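Long-range contacts in ADP-ribosylating toxin CARDS (Mycoplasma pneumoniae, PDB 4TLV), which transfers the ADP-ribosyl group of NAD(+) to multiple target proteins in vitro and causes vacuolization in mammalian cells, acting as the main virulence factor of this bacterium: residues P4-F9 and Q189-D194; E20-G25 and M180-Y185; R77-E82 and A149-A154; Q321-K326 and L335-F340; L352-V357 and T439-V444. All coordinates share one frame; numbering follows the deposited sequence.

Interaction 1. Residues P4-F9 and Q189-D194. With SO4 (sulfate ion), chain G.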
# COMPACT_ATOMS: atom_id res chain seq x y z
N PRO A 4 0.85 18.31 11.12
CA PRO A 4 1.92 17.71 11.93
C PRO A 4 2.58 16.53 11.21
O PRO A 4 3.69 16.12 11.57
CB PRO A 4 1.17 17.19 13.17
CG PRO A 4 -0.15 17.88 13.16
CD PRO A 4 -0.48 18.14 11.73
N ASN A 5 1.88 16.00 10.20
CA ASN A 5 2.28 14.78 9.51
C ASN A 5 2.07 14.93 8.02
O ASN A 5 1.36 14.14 7.40
CB ASN A 5 1.44 13.60 10.02
CG ASN A 5 -0.06 13.90 9.95
OD1 ASN A 5 -0.49 15.04 10.20
ND2 ASN A 5 -0.86 12.89 9.60
N PRO A 6 2.69 15.94 7.42
CA PRO A 6 2.41 16.23 6.01
C PRO A 6 3.14 15.23 5.13
O PRO A 6 4.02 14.50 5.60
CB PRO A 6 3.04 17.61 5.84
CG PRO A 6 4.25 17.55 6.73
CD PRO A 6 3.78 16.78 7.95
N VAL A 7 2.79 15.18 3.85
CA VAL A 7 3.63 14.52 2.88
C VAL A 7 4.57 15.60 2.33
O VAL A 7 4.15 16.50 1.61
CB VAL A 7 2.80 13.84 1.78
CG1 VAL A 7 3.66 13.46 0.62
CG2 VAL A 7 2.09 12.61 2.35
N ARG A 8 5.84 15.52 2.71
CA ARG A 8 6.77 16.60 2.41
C ARG A 8 7.54 16.32 1.12
O ARG A 8 7.71 17.20 0.28
CB ARG A 8 7.72 16.80 3.61
CG ARG A 8 8.84 17.80 3.37
CD ARG A 8 9.51 18.19 4.70
NE ARG A 8 10.94 18.50 4.54
CZ ARG A 8 11.42 19.54 3.88
NH1 ARG A 8 10.60 20.41 3.29
NH2 ARG A 8 12.73 19.72 3.81
N PHE A 9 8.01 15.09 0.97
CA PHE A 9 8.71 14.70 -0.25
C PHE A 9 8.02 13.54 -0.95
O PHE A 9 7.47 12.63 -0.30
CB PHE A 9 10.17 14.32 0.06
CG PHE A 9 11.03 15.50 0.42
CD1 PHE A 9 11.36 16.45 -0.54
CD2 PHE A 9 11.52 15.67 1.72
CE1 PHE A 9 12.15 17.55 -0.22
CE2 PHE A 9 12.31 16.77 2.04
CZ PHE A 9 12.63 17.71 1.07
N GLN A 189 9.28 24.90 2.73
CA GLN A 189 8.46 24.33 3.80
C GLN A 189 6.98 24.24 3.44
O GLN A 189 6.10 24.79 4.12
CB GLN A 189 8.67 25.07 5.13
CG GLN A 189 10.12 25.11 5.57
CD GLN A 189 10.33 25.84 6.90
OE1 GLN A 189 9.64 26.82 7.20
NE2 GLN A 189 11.28 25.37 7.69
N THR A 190 6.72 23.52 2.35
CA THR A 190 5.36 23.28 1.88
C THR A 190 4.95 21.84 2.21
O THR A 190 5.74 21.08 2.76
CB THR A 190 5.27 23.49 0.35
OG1 THR A 190 6.26 22.68 -0.30
CG2 THR A 190 5.52 24.94 -0.01
N GLN A 191 3.72 21.47 1.86
CA GLN A 191 3.29 20.09 2.00
C GLN A 191 2.32 19.75 0.86
O GLN A 191 1.73 20.64 0.27
CB GLN A 191 2.58 19.89 3.33
CG GLN A 191 1.28 20.69 3.42
CD GLN A 191 0.43 20.30 4.62
OE1 GLN A 191 1.05 20.26 5.79
NE2 GLN A 191 -0.77 20.03 4.49
N ALA A 192 2.18 18.47 0.55
CA ALA A 192 1.25 18.05 -0.49
C ALA A 192 -0.16 18.47 -0.10
O ALA A 192 -0.46 18.63 1.08
CB ALA A 192 1.31 16.54 -0.70
N ASN A 193 -1.03 18.65 -1.09
CA ASN A 193 -2.42 18.98 -0.80
C ASN A 193 -3.10 17.84 -0.02
O ASN A 193 -3.01 16.67 -0.42
CB ASN A 193 -3.18 19.22 -2.11
CG ASN A 193 -4.40 20.10 -1.89
OD1 ASN A 193 -5.18 19.87 -0.97
ND2 ASN A 193 -4.55 21.14 -2.71
N ASP A 194 -3.77 18.14 1.10
CA ASP A 194 -4.43 17.07 1.86
C ASP A 194 -5.85 16.78 1.40
O ASP A 194 -6.54 15.96 2.00
CB ASP A 194 -4.38 17.29 3.39
CG ASP A 194 -5.13 18.54 3.85
OD1 ASP A 194 -5.75 19.24 3.03
OD2 ASP A 194 -5.09 18.83 5.08
S SO4 G . 14.11 16.70 5.74
O1 SO4 G . 14.60 18.00 5.27
O2 SO4 G . 14.45 16.49 7.16
O3 SO4 G . 12.66 16.67 5.60
O4 SO4 G . 14.73 15.63 4.95
O HOH W 1 0.35 16.75 3.21
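Val7 and Ala192 carry the backbone bond and one of the apolar touches that join the two loops 4-9 and 189-194. Ala192 N donates to Val7 O over 3.0 Å, nearly straight at 164°. A water adds a second, bridging link: it accepts from Val7 N and donates to Ala192 O, 3.0 Å from each, which satisfies the remaining polar atoms of the pair. Apolar packing is slight. Val7 CB meets Ala192 CB at 4.0 Å, and Pro6 CB rests against the base and the end of the Gln191 side chain, 3.4 Å from Gln191 CB. Charge dominates at Arg8, whose NH1 lies 4.5 Å from Gln189 CA. Its NE and NH2 grip one sulfate edge-on, Arg8 NE reaching SO4 O3 at 2.7 Å and Arg8 NH2 reaching SO4 O1 at 2.9 Å. The ion, probably from the crystallisation liquor, also binds Arg147, while Arg8 NH2 has a salt bridge to Glu187. Within the mono-ADP-ribosyltransferase domain, the contact ties the loop leading into strand 9-14 to the one following strand 168-181; Trp135 of strand 134-138 packs on Val7 and Ala192, and Phe89 of strand 89-91 touches Ala192.

Interaction 2. Residues E20-G25 and M180-Y185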
# COMPACT_ATOMS: atom_id res chain seq x y z
N GLU A 20 19.48 18.11 -16.75
CA GLU A 20 18.23 18.61 -17.33
C GLU A 20 17.15 18.91 -16.29
O GLU A 20 16.55 19.99 -16.28
CB GLU A 20 17.68 17.62 -18.34
CG GLU A 20 16.47 18.14 -19.10
CD GLU A 20 15.86 17.10 -20.03
OE1 GLU A 20 16.54 16.09 -20.35
OE2 GLU A 20 14.70 17.30 -20.44
N ILE A 21 16.88 17.94 -15.42
CA ILE A 21 15.80 18.06 -14.44
C ILE A 21 16.05 19.16 -13.41
O ILE A 21 15.14 19.91 -13.07
CB ILE A 21 15.59 16.72 -13.69
CG1 ILE A 21 15.27 15.59 -14.69
CG2 ILE A 21 14.49 16.86 -12.61
CD1 ILE A 21 14.08 15.87 -15.61
N PHE A 22 17.28 19.25 -12.91
CA PHE A 22 17.64 20.27 -11.91
C PHE A 22 17.41 21.67 -12.47
O PHE A 22 17.18 22.61 -11.72
CB PHE A 22 19.10 20.13 -11.43
CG PHE A 22 19.32 19.01 -10.43
CD1 PHE A 22 18.29 18.15 -10.06
CD2 PHE A 22 20.58 18.82 -9.86
CE1 PHE A 22 18.51 17.12 -9.13
CE2 PHE A 22 20.81 17.81 -8.95
CZ PHE A 22 19.78 16.95 -8.57
N GLU A 23 17.47 21.80 -13.79
CA GLU A 23 17.31 23.09 -14.44
C GLU A 23 15.87 23.37 -14.88
O GLU A 23 15.40 24.50 -14.80
CB GLU A 23 18.25 23.21 -15.64
CG GLU A 23 17.87 24.36 -16.56
CD GLU A 23 19.05 24.92 -17.31
OE1 GLU A 23 19.91 24.13 -17.76
OE2 GLU A 23 19.12 26.16 -17.45
N HIS A 24 15.18 22.34 -15.35
CA HIS A 24 13.87 22.52 -15.97
C HIS A 24 12.67 21.91 -15.25
O HIS A 24 11.54 22.16 -15.65
CB HIS A 24 13.88 21.97 -17.40
CG HIS A 24 14.89 22.63 -18.28
ND1 HIS A 24 14.73 23.91 -18.76
CD2 HIS A 24 16.08 22.19 -18.75
CE1 HIS A 24 15.78 24.23 -19.50
NE2 HIS A 24 16.61 23.20 -19.51
N GLY A 25 12.90 21.12 -14.21
CA GLY A 25 11.80 20.40 -13.56
C GLY A 25 11.25 19.30 -14.46
O GLY A 25 11.96 18.77 -15.32
N MET A 180 23.04 13.59 -5.09
CA MET A 180 23.39 14.83 -5.77
C MET A 180 22.37 15.92 -5.42
O MET A 180 21.17 15.73 -5.61
CB MET A 180 23.41 14.59 -7.28
CG MET A 180 24.44 13.56 -7.73
SD MET A 180 24.21 13.05 -9.44
CE MET A 180 23.07 11.68 -9.24
N HIS A 181 22.84 17.05 -4.90
CA HIS A 181 21.93 18.13 -4.52
C HIS A 181 21.70 19.14 -5.64
O HIS A 181 22.65 19.55 -6.32
CB HIS A 181 22.41 18.85 -3.26
CG HIS A 181 21.51 19.99 -2.85
ND1 HIS A 181 20.28 19.79 -2.25
CD2 HIS A 181 21.66 21.33 -2.97
CE1 HIS A 181 19.72 20.96 -2.01
NE2 HIS A 181 20.53 21.92 -2.44
N ASN A 182 20.45 19.56 -5.82
CA ASN A 182 20.10 20.53 -6.83
C ASN A 182 20.35 21.96 -6.34
O ASN A 182 19.69 22.42 -5.40
CB ASN A 182 18.63 20.38 -7.20
CG ASN A 182 18.19 21.37 -8.24
OD1 ASN A 182 19.01 22.08 -8.83
ND2 ASN A 182 16.89 21.42 -8.50
N PRO A 183 21.31 22.67 -6.97
CA PRO A 183 21.60 24.02 -6.47
C PRO A 183 20.41 24.98 -6.68
O PRO A 183 20.36 26.02 -6.02
CB PRO A 183 22.80 24.46 -7.31
CG PRO A 183 22.73 23.60 -8.55
CD PRO A 183 22.18 22.28 -8.09
N HIS A 184 19.50 24.65 -7.59
CA HIS A 184 18.31 25.46 -7.82
C HIS A 184 17.15 25.12 -6.89
O HIS A 184 16.08 25.72 -6.98
CB HIS A 184 17.84 25.32 -9.27
CG HIS A 184 18.88 25.69 -10.28
ND1 HIS A 184 19.36 26.98 -10.43
CD2 HIS A 184 19.52 24.94 -11.22
CE1 HIS A 184 20.26 27.00 -11.40
NE2 HIS A 184 20.37 25.79 -11.89
N TYR A 185 17.34 24.14 -6.01
CA TYR A 185 16.27 23.78 -5.08
C TYR A 185 15.96 24.94 -4.14
O TYR A 185 16.86 25.61 -3.64
CB TYR A 185 16.65 22.54 -4.25
CG TYR A 185 15.63 22.23 -3.16
CD1 TYR A 185 14.38 21.70 -3.48
CD2 TYR A 185 15.92 22.46 -1.82
CE1 TYR A 185 13.45 21.42 -2.50
CE2 TYR A 185 14.99 22.18 -0.82
CZ TYR A 185 13.75 21.66 -1.18
OH TYR A 185 12.81 21.37 -0.21
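Phe22 and Asn182 approach to 5.7 Å between their CA atoms, where the last turn of helix 18-24 meets the type I beta turn Asn182-Tyr185 that follows strand 168-181. The Phe22 ring lies flat against the Asn182 side chain: ring and amide planes are only 9° apart, and the two side chains point opposite ways as they overlap. Asn182 CB stands over the middle of the ring in a CH-pi contact, 3.5 Å from the centroid, while Asn182 OD1 reaches back to Phe22 CB at 3.3 Å. At the ring edge, near its plane, Met180 O lies 3.5 Å from Phe22 CZ. Asn182 CG is anti to its own backbone N (chi1 180°), and OD1 accepts from His184 N at 2.9 Å, the donor standing well above the carbonyl plane; this is an Asx turn, built into the beta turn. Asn182 ND2 gives its stronger bond to Val146 O and a weak one, 3.4 Å and 134°, to Phe22 O. The same Phe22 O is approached by His184 CD2 at 3.3 Å. Phe22 also packs on Val146 and Ala149 of strand 146-156 and on Tyr81 of strand 76-84, which seats the helix on the sheet of the transferase domain.

Interaction 3. Residues R77-E82 and A149-A154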
# COMPACT_ATOMS: atom_id res chain seq x y z
N ARG A 77 19.93 1.94 -16.36
CA ARG A 77 20.25 3.04 -15.44
C ARG A 77 19.26 4.20 -15.57
O ARG A 77 18.73 4.45 -16.64
CB ARG A 77 21.65 3.59 -15.72
CG ARG A 77 22.81 2.73 -15.24
CD ARG A 77 24.14 3.49 -15.38
NE ARG A 77 25.25 2.74 -14.80
CZ ARG A 77 26.40 2.49 -15.42
NH1 ARG A 77 26.61 2.94 -16.65
NH2 ARG A 77 27.35 1.79 -14.81
N ALA A 78 19.03 4.91 -14.47
CA ALA A 78 18.08 6.03 -14.44
C ALA A 78 18.40 6.84 -13.20
O ALA A 78 19.41 6.59 -12.55
CB ALA A 78 16.64 5.50 -14.38
N TYR A 79 17.56 7.83 -12.89
CA TYR A 79 17.77 8.65 -11.70
C TYR A 79 16.55 8.68 -10.83
O TYR A 79 15.43 8.78 -11.33
CB TYR A 79 18.16 10.07 -12.09
CG TYR A 79 19.47 10.08 -12.83
CD1 TYR A 79 20.67 10.12 -12.14
CD2 TYR A 79 19.50 10.00 -14.21
CE1 TYR A 79 21.87 10.11 -12.81
CE2 TYR A 79 20.70 9.97 -14.89
CZ TYR A 79 21.88 10.03 -14.18
OH TYR A 79 23.08 10.02 -14.86
N LEU A 80 16.76 8.58 -9.53
CA LEU A 80 15.68 8.74 -8.56
C LEU A 80 15.72 10.19 -8.11
O LEU A 80 16.74 10.66 -7.62
CB LEU A 80 15.91 7.84 -7.36
CG LEU A 80 14.99 8.05 -6.15
CD1 LEU A 80 13.57 7.59 -6.49
CD2 LEU A 80 15.54 7.28 -4.97
N TYR A 81 14.60 10.89 -8.28
CA TYR A 81 14.50 12.27 -7.84
C TYR A 81 13.64 12.43 -6.60
O TYR A 81 12.56 11.84 -6.51
CB TYR A 81 13.91 13.12 -8.96
CG TYR A 81 14.83 13.22 -10.13
CD1 TYR A 81 15.90 14.10 -10.11
CD2 TYR A 81 14.66 12.41 -11.25
CE1 TYR A 81 16.76 14.20 -11.18
CE2 TYR A 81 15.53 12.50 -12.32
CZ TYR A 81 16.57 13.40 -12.28
OH TYR A 81 17.44 13.50 -13.34
N GLU A 82 14.13 13.24 -5.67
CA GLU A 82 13.40 13.59 -4.46
C GLU A 82 12.82 14.98 -4.66
O GLU A 82 13.55 15.93 -4.95
CB GLU A 82 14.37 13.59 -3.28
CG GLU A 82 13.75 14.06 -1.98
CD GLU A 82 14.78 14.09 -0.85
OE1 GLU A 82 15.69 14.93 -0.91
OE2 GLU A 82 14.67 13.27 0.07
N ALA A 149 18.98 13.99 -6.34
CA ALA A 149 18.90 12.85 -7.25
C ALA A 149 19.94 11.80 -6.87
O ALA A 149 20.98 12.14 -6.31
CB ALA A 149 19.12 13.31 -8.67
N TRP A 150 19.63 10.53 -7.16
CA TRP A 150 20.58 9.42 -7.02
C TRP A 150 20.57 8.62 -8.31
O TRP A 150 19.52 8.40 -8.90
CB TRP A 150 20.17 8.44 -5.92
CG TRP A 150 20.14 8.99 -4.55
CD1 TRP A 150 21.10 8.85 -3.60
CD2 TRP A 150 19.09 9.76 -3.97
NE1 TRP A 150 20.71 9.49 -2.44
CE2 TRP A 150 19.48 10.05 -2.65
CE3 TRP A 150 17.85 10.22 -4.43
CZ2 TRP A 150 18.68 10.79 -1.78
CZ3 TRP A 150 17.06 10.95 -3.57
CH2 TRP A 150 17.48 11.24 -2.26
N LEU A 151 21.74 8.17 -8.75
CA LEU A 151 21.82 7.22 -9.85
C LEU A 151 21.25 5.89 -9.38
O LEU A 151 21.61 5.41 -8.31
CB LEU A 151 23.27 7.04 -10.30
CG LEU A 151 23.50 5.95 -11.35
CD1 LEU A 151 22.79 6.29 -12.66
CD2 LEU A 151 24.99 5.73 -11.57
N VAL A 152 20.35 5.29 -10.15
CA VAL A 152 19.85 3.97 -9.78
C VAL A 152 20.10 3.02 -10.92
O VAL A 152 20.17 3.43 -12.08
CB VAL A 152 18.35 3.97 -9.44
CG1 VAL A 152 18.06 4.97 -8.32
CG2 VAL A 152 17.52 4.30 -10.66
N ASP A 153 20.27 1.74 -10.60
CA ASP A 153 20.43 0.74 -11.64
C ASP A 153 19.68 -0.54 -11.29
O ASP A 153 19.30 -0.77 -10.13
CB ASP A 153 21.92 0.48 -11.94
CG ASP A 153 22.68 -0.06 -10.74
OD1 ASP A 153 22.05 -0.61 -9.82
OD2 ASP A 153 23.93 0.04 -10.72
N ALA A 154 19.43 -1.35 -12.31
CA ALA A 154 18.79 -2.63 -12.10
C ALA A 154 19.84 -3.68 -12.42
O ALA A 154 20.49 -3.60 -13.46
CB ALA A 154 17.60 -2.78 -13.03
O HOH W 2 25.66 1.54 -12.12
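Leu80 and Trp150 extend next to each other in the same direction, with Leu80 CD2 3.8 Å from Trp150 CE3. On the same face Leu80 CB meets Val152 CG1 at 3.7 Å, and Val152 CG2 reaches Ala78 CB. The indole offers its edge to Glu82, whose CB lies 3.8 Å from Trp150 CZ3. The other face carries Tyr81 CD1 and CE1 against Ala149 CB, and the Tyr79 ring against Leu151 CD1. Strands 76-84 and 146-156 run antiparallel as the second and third strands of the five-stranded sheet of the mono-ADP-ribosyltransferase domain, counting from 9-14. Ala78-Val152 and Leu80-Trp150 are hydrogen-bonded pairs, each with two backbone bonds; Val152 N to Ala78 O is straight at 180° and 2.9 Å long. Tyr79-Leu151, between them, is a non-hydrogen-bonded pair. Toward the polar edge, Arg77 and Asp153 run alongside each other, their charged ends linked by a water that accepts from Arg77 NE at 3.0 Å and donates to Asp153 OD2 at 2.7 Å. Asp153 OD2 also has a salt bridge to Arg174, and Glu82 OE1 one to Arg147.

Interaction 4. Residues Q321-K326 and L335-F340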
# COMPACT_ATOMS: atom_id res chain seq x y z
N GLN A 321 5.55 -3.97 0.30
CA GLN A 321 6.74 -4.22 1.13
C GLN A 321 6.55 -5.22 2.27
O GLN A 321 7.40 -5.30 3.16
CB GLN A 321 7.34 -2.90 1.67
CG GLN A 321 7.84 -1.95 0.60
CD GLN A 321 8.54 -0.72 1.18
OE1 GLN A 321 7.91 0.44 1.04
NE2 GLN A 321 9.64 -0.82 1.75
N ARG A 322 5.46 -5.98 2.25
CA ARG A 322 5.16 -6.89 3.35
C ARG A 322 5.79 -8.24 3.10
O ARG A 322 5.86 -8.70 1.96
CB ARG A 322 3.66 -7.06 3.52
CG ARG A 322 2.89 -5.73 3.68
CD ARG A 322 1.38 -6.00 3.76
NE ARG A 322 0.85 -6.53 2.52
CZ ARG A 322 -0.46 -6.60 2.24
NH1 ARG A 322 -1.34 -6.17 3.13
NH2 ARG A 322 -0.88 -7.13 1.09
N ILE A 323 6.25 -8.88 4.16
CA ILE A 323 6.67 -10.28 4.04
C ILE A 323 5.54 -11.13 4.60
O ILE A 323 5.28 -11.11 5.80
CB ILE A 323 7.97 -10.53 4.85
CG1 ILE A 323 9.09 -9.61 4.33
CG2 ILE A 323 8.38 -12.00 4.76
CD1 ILE A 323 10.28 -9.49 5.30
N CYS A 324 4.84 -11.86 3.72
CA CYS A 324 3.62 -12.57 4.10
C CYS A 324 3.82 -14.08 4.08
O CYS A 324 4.56 -14.59 3.24
CB CYS A 324 2.49 -12.27 3.13
SG CYS A 324 2.13 -10.54 2.82
N LEU A 325 3.14 -14.77 5.00
CA LEU A 325 3.03 -16.23 4.94
C LEU A 325 2.18 -16.58 3.74
O LEU A 325 1.20 -15.89 3.46
CB LEU A 325 2.32 -16.78 6.18
CG LEU A 325 3.13 -17.36 7.32
CD1 LEU A 325 2.18 -17.96 8.38
CD2 LEU A 325 4.13 -18.40 6.82
N LYS A 326 2.52 -17.66 3.05
CA LYS A 326 1.81 -18.05 1.84
C LYS A 326 0.32 -18.29 2.06
O LYS A 326 -0.50 -17.78 1.31
CB LYS A 326 2.44 -19.30 1.21
CG LYS A 326 1.63 -19.88 0.04
CD LYS A 326 2.24 -21.21 -0.43
CE LYS A 326 1.37 -21.92 -1.44
NZ LYS A 326 1.18 -21.09 -2.65
N LEU A 335 -1.38 -13.23 6.95
CA LEU A 335 -0.51 -12.76 8.03
C LEU A 335 0.86 -12.31 7.51
O LEU A 335 1.42 -12.94 6.61
CB LEU A 335 -0.32 -13.86 9.07
CG LEU A 335 -1.60 -14.33 9.77
CD1 LEU A 335 -1.38 -15.71 10.42
CD2 LEU A 335 -2.09 -13.28 10.78
N SER A 336 1.39 -11.24 8.10
CA SER A 336 2.65 -10.61 7.68
C SER A 336 3.58 -10.41 8.87
O SER A 336 3.11 -10.21 10.00
CB SER A 336 2.37 -9.23 7.06
OG SER A 336 1.72 -9.35 5.81
N LEU A 337 4.89 -10.49 8.62
CA LEU A 337 5.90 -10.14 9.61
C LEU A 337 5.72 -8.70 10.03
O LEU A 337 5.60 -7.80 9.19
CB LEU A 337 7.30 -10.33 9.02
CG LEU A 337 7.91 -11.72 9.24
CD1 LEU A 337 7.04 -12.84 8.70
CD2 LEU A 337 9.33 -11.79 8.66
N THR A 338 5.72 -8.47 11.34
CA THR A 338 5.43 -7.15 11.87
C THR A 338 6.47 -6.82 12.94
O THR A 338 6.74 -7.65 13.81
CB THR A 338 4.01 -7.13 12.48
OG1 THR A 338 3.06 -7.59 11.50
CG2 THR A 338 3.62 -5.74 12.94
N ALA A 339 7.08 -5.64 12.84
CA ALA A 339 8.07 -5.20 13.82
C ALA A 339 7.38 -4.49 14.98
O ALA A 339 6.84 -3.40 14.81
CB ALA A 339 9.08 -4.27 13.16
N PHE A 340 7.38 -5.13 16.15
CA PHE A 340 6.73 -4.59 17.34
C PHE A 340 7.75 -4.03 18.33
O PHE A 340 8.85 -4.56 18.47
CB PHE A 340 5.94 -5.69 18.05
CG PHE A 340 4.65 -6.05 17.37
CD1 PHE A 340 3.53 -5.25 17.52
CD2 PHE A 340 4.56 -7.20 16.60
CE1 PHE A 340 2.33 -5.58 16.90
CE2 PHE A 340 3.36 -7.55 15.99
CZ PHE A 340 2.25 -6.74 16.13
O HOH W 3 5.36 -7.76 6.59
O HOH W 4 -0.88 -15.51 5.46
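Leu335 O accepts from Leu325 N at 3.0 Å, and Cys324 CA closes on the same oxygen at 3.4 Å. A water lies between Leu335 N and Leu325 O. Ser336 pairs with Cys324 in a single beta bridge, their CA atoms 4.2 Å apart. Both side chains rise on the same side: Ser336 OG, anti to its own carbonyl carbon (chi1 -70°), sits 3.2 Å from Cys324 SG and 3.8 Å from Arg322 CB, and is hydrogen-bonded to Ser355 OG. The bridge joins strand 323-325, which pairs with strand 315-317, to strand 335-340 of the D2 domain, a beta-trefoil. Leu337 N then donates to Ile323 O over 2.9 Å at 163°. The Leu337 side chain crosses that of Ile323 at a slant, CD2 meeting Ile323 CG2 at 4.0 Å, with Phe315 and Val350 also packed on Leu337. A water accepts from Ile323 N at 2.8 Å and lies close to Leu337 O, which also accepts from Trp364 NE1.

Interaction 5. Residues L352-V357 and T439-V444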
# COMPACT_ATOMS: atom_id res chain seq x y z
N LEU A 352 3.80 -12.13 13.99
CA LEU A 352 2.82 -12.01 12.90
C LEU A 352 1.69 -11.08 13.29
O LEU A 352 1.35 -10.96 14.47
CB LEU A 352 2.25 -13.39 12.53
CG LEU A 352 3.20 -14.43 11.94
CD1 LEU A 352 2.40 -15.71 11.62
CD2 LEU A 352 3.88 -13.89 10.69
N SER A 353 1.12 -10.40 12.30
CA SER A 353 -0.19 -9.78 12.46
C SER A 353 -0.93 -9.75 11.13
O SER A 353 -0.37 -10.08 10.09
CB SER A 353 -0.10 -8.38 13.09
OG SER A 353 0.48 -7.47 12.19
N VAL A 354 -2.21 -9.39 11.17
CA VAL A 354 -3.04 -9.38 9.97
C VAL A 354 -2.42 -8.45 8.91
O VAL A 354 -2.14 -7.28 9.19
CB VAL A 354 -4.48 -8.95 10.30
CG1 VAL A 354 -5.32 -8.73 9.03
CG2 VAL A 354 -5.14 -10.02 11.17
N SER A 355 -2.21 -8.97 7.70
CA SER A 355 -1.61 -8.18 6.62
C SER A 355 -2.44 -6.94 6.32
O SER A 355 -3.63 -7.04 6.09
CB SER A 355 -1.50 -9.02 5.33
OG SER A 355 -0.85 -10.26 5.57
N ALA A 356 -1.81 -5.77 6.31
CA ALA A 356 -2.52 -4.51 6.13
C ALA A 356 -1.69 -3.63 5.22
O ALA A 356 -0.49 -3.48 5.45
CB ALA A 356 -2.70 -3.80 7.46
N VAL A 357 -2.32 -3.02 4.23
CA VAL A 357 -1.56 -2.28 3.22
C VAL A 357 -1.00 -0.98 3.75
O VAL A 357 -0.08 -0.42 3.16
CB VAL A 357 -2.38 -2.02 1.95
CG1 VAL A 357 -2.76 -3.34 1.28
CG2 VAL A 357 -3.63 -1.19 2.27
N THR A 439 -3.77 -9.96 -0.87
CA THR A 439 -4.87 -9.38 -0.09
C THR A 439 -4.69 -7.88 0.05
O THR A 439 -3.57 -7.36 -0.02
CB THR A 439 -5.02 -10.01 1.31
OG1 THR A 439 -3.89 -9.69 2.13
CG2 THR A 439 -5.24 -11.55 1.20
N PHE A 440 -5.81 -7.19 0.25
CA PHE A 440 -5.82 -5.74 0.20
C PHE A 440 -6.62 -5.15 1.36
O PHE A 440 -7.57 -4.40 1.17
CB PHE A 440 -6.39 -5.30 -1.14
CG PHE A 440 -5.67 -5.91 -2.31
CD1 PHE A 440 -6.05 -7.15 -2.81
CD2 PHE A 440 -4.60 -5.26 -2.89
CE1 PHE A 440 -5.38 -7.72 -3.88
CE2 PHE A 440 -3.92 -5.84 -3.96
CZ PHE A 440 -4.30 -7.06 -4.45
N PHE A 441 -6.22 -5.50 2.58
CA PHE A 441 -6.89 -5.03 3.79
C PHE A 441 -6.28 -3.73 4.28
O PHE A 441 -5.05 -3.62 4.38
CB PHE A 441 -6.77 -6.06 4.92
CG PHE A 441 -7.19 -7.46 4.53
CD1 PHE A 441 -8.18 -7.68 3.58
CD2 PHE A 441 -6.60 -8.55 5.15
CE1 PHE A 441 -8.57 -8.98 3.24
CE2 PHE A 441 -6.98 -9.85 4.83
CZ PHE A 441 -7.97 -10.06 3.87
N VAL A 442 -7.12 -2.75 4.60
CA VAL A 442 -6.67 -1.51 5.24
C VAL A 442 -7.04 -1.54 6.72
O VAL A 442 -8.18 -1.89 7.06
CB VAL A 442 -7.34 -0.24 4.64
CG1 VAL A 442 -6.79 1.03 5.31
CG2 VAL A 442 -7.12 -0.18 3.13
N ASP A 443 -6.09 -1.23 7.58
CA ASP A 443 -6.38 -1.09 9.02
C ASP A 443 -7.07 0.25 9.22
O ASP A 443 -6.47 1.30 9.01
CB ASP A 443 -5.08 -1.16 9.83
CG ASP A 443 -5.32 -1.16 11.35
OD1 ASP A 443 -6.43 -0.83 11.81
OD2 ASP A 443 -4.37 -1.49 12.10
N VAL A 444 -8.36 0.22 9.54
CA VAL A 444 -9.13 1.46 9.67
C VAL A 444 -9.37 1.83 11.14
O VAL A 444 -9.71 2.98 11.44
CB VAL A 444 -10.45 1.43 8.87
CG1 VAL A 444 -10.17 1.42 7.36
CG2 VAL A 444 -11.31 0.21 9.27
O HOH W 5 -4.04 -7.12 3.26
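The junction between the two beta-trefoil domains, D2 and D3, is crossed here: the end of strand 348-354 and the loop after it, in D2, meet the chain as it passes into strand 441-443, at the start of D3. The touching parts run at 92° to each other. Val357 N donates to Phe441 O over 2.8 Å, almost straight at 162°, and Ala356 CA approaches the same oxygen at 3.2 Å. A water binds three atoms, donating to Ser355 O, accepting from Phe441 N and hydrogen-bonding Thr439 OG1, the last at 2.8 Å; it links the two segments beside the direct bond. The Phe441 ring turns its edge to Ser355 O, with CD2 3.5 Å from that oxygen, while the Val354 side chain crosses that of Phe441 at about a right angle, CG1 4.1 Å from Phe441 CD2. Strand 441-443 is one of the two outermost strands of the D3 sheet, next to strand 473-476, and Phe483 of that sheet meets Phe441 edge to face. Val357 sets its branches on two residues: CG1 lies 4.0 Å from Phe440 CA, and CG2, between the backbone N and the carbonyl carbon, meets Val442 CG2 at 3.7 Å. Arg322 of D2 donates from NH2 to Thr439 O, and Asn358 OD1 accepts from Asp443 N.

In the fold
Interactions 1 to 3 belong to the transferase domain, interaction 4 to D2, and interaction 5 joins D2 to D3. Interaction 3 is a buried pair of interior strands, rich in backbone bonds. Interaction 2 packs a helix against the same sheet and rests mainly on one ring; it meets interaction 3 through Met180 N bonded to Ala149 O and Phe22 packed on Ala149. Interaction 1, at the surface, has one direct backbone bond and a water bridge, beside an arginine that binds a sulfate; it touches both others through Phe9. Interactions 4 and 5, both buried, lie about 9 Å apart between centres on adjacent strands of one sheet, 335-340 and 348-354 respectively, with serine and threonine hydroxyls paired between them.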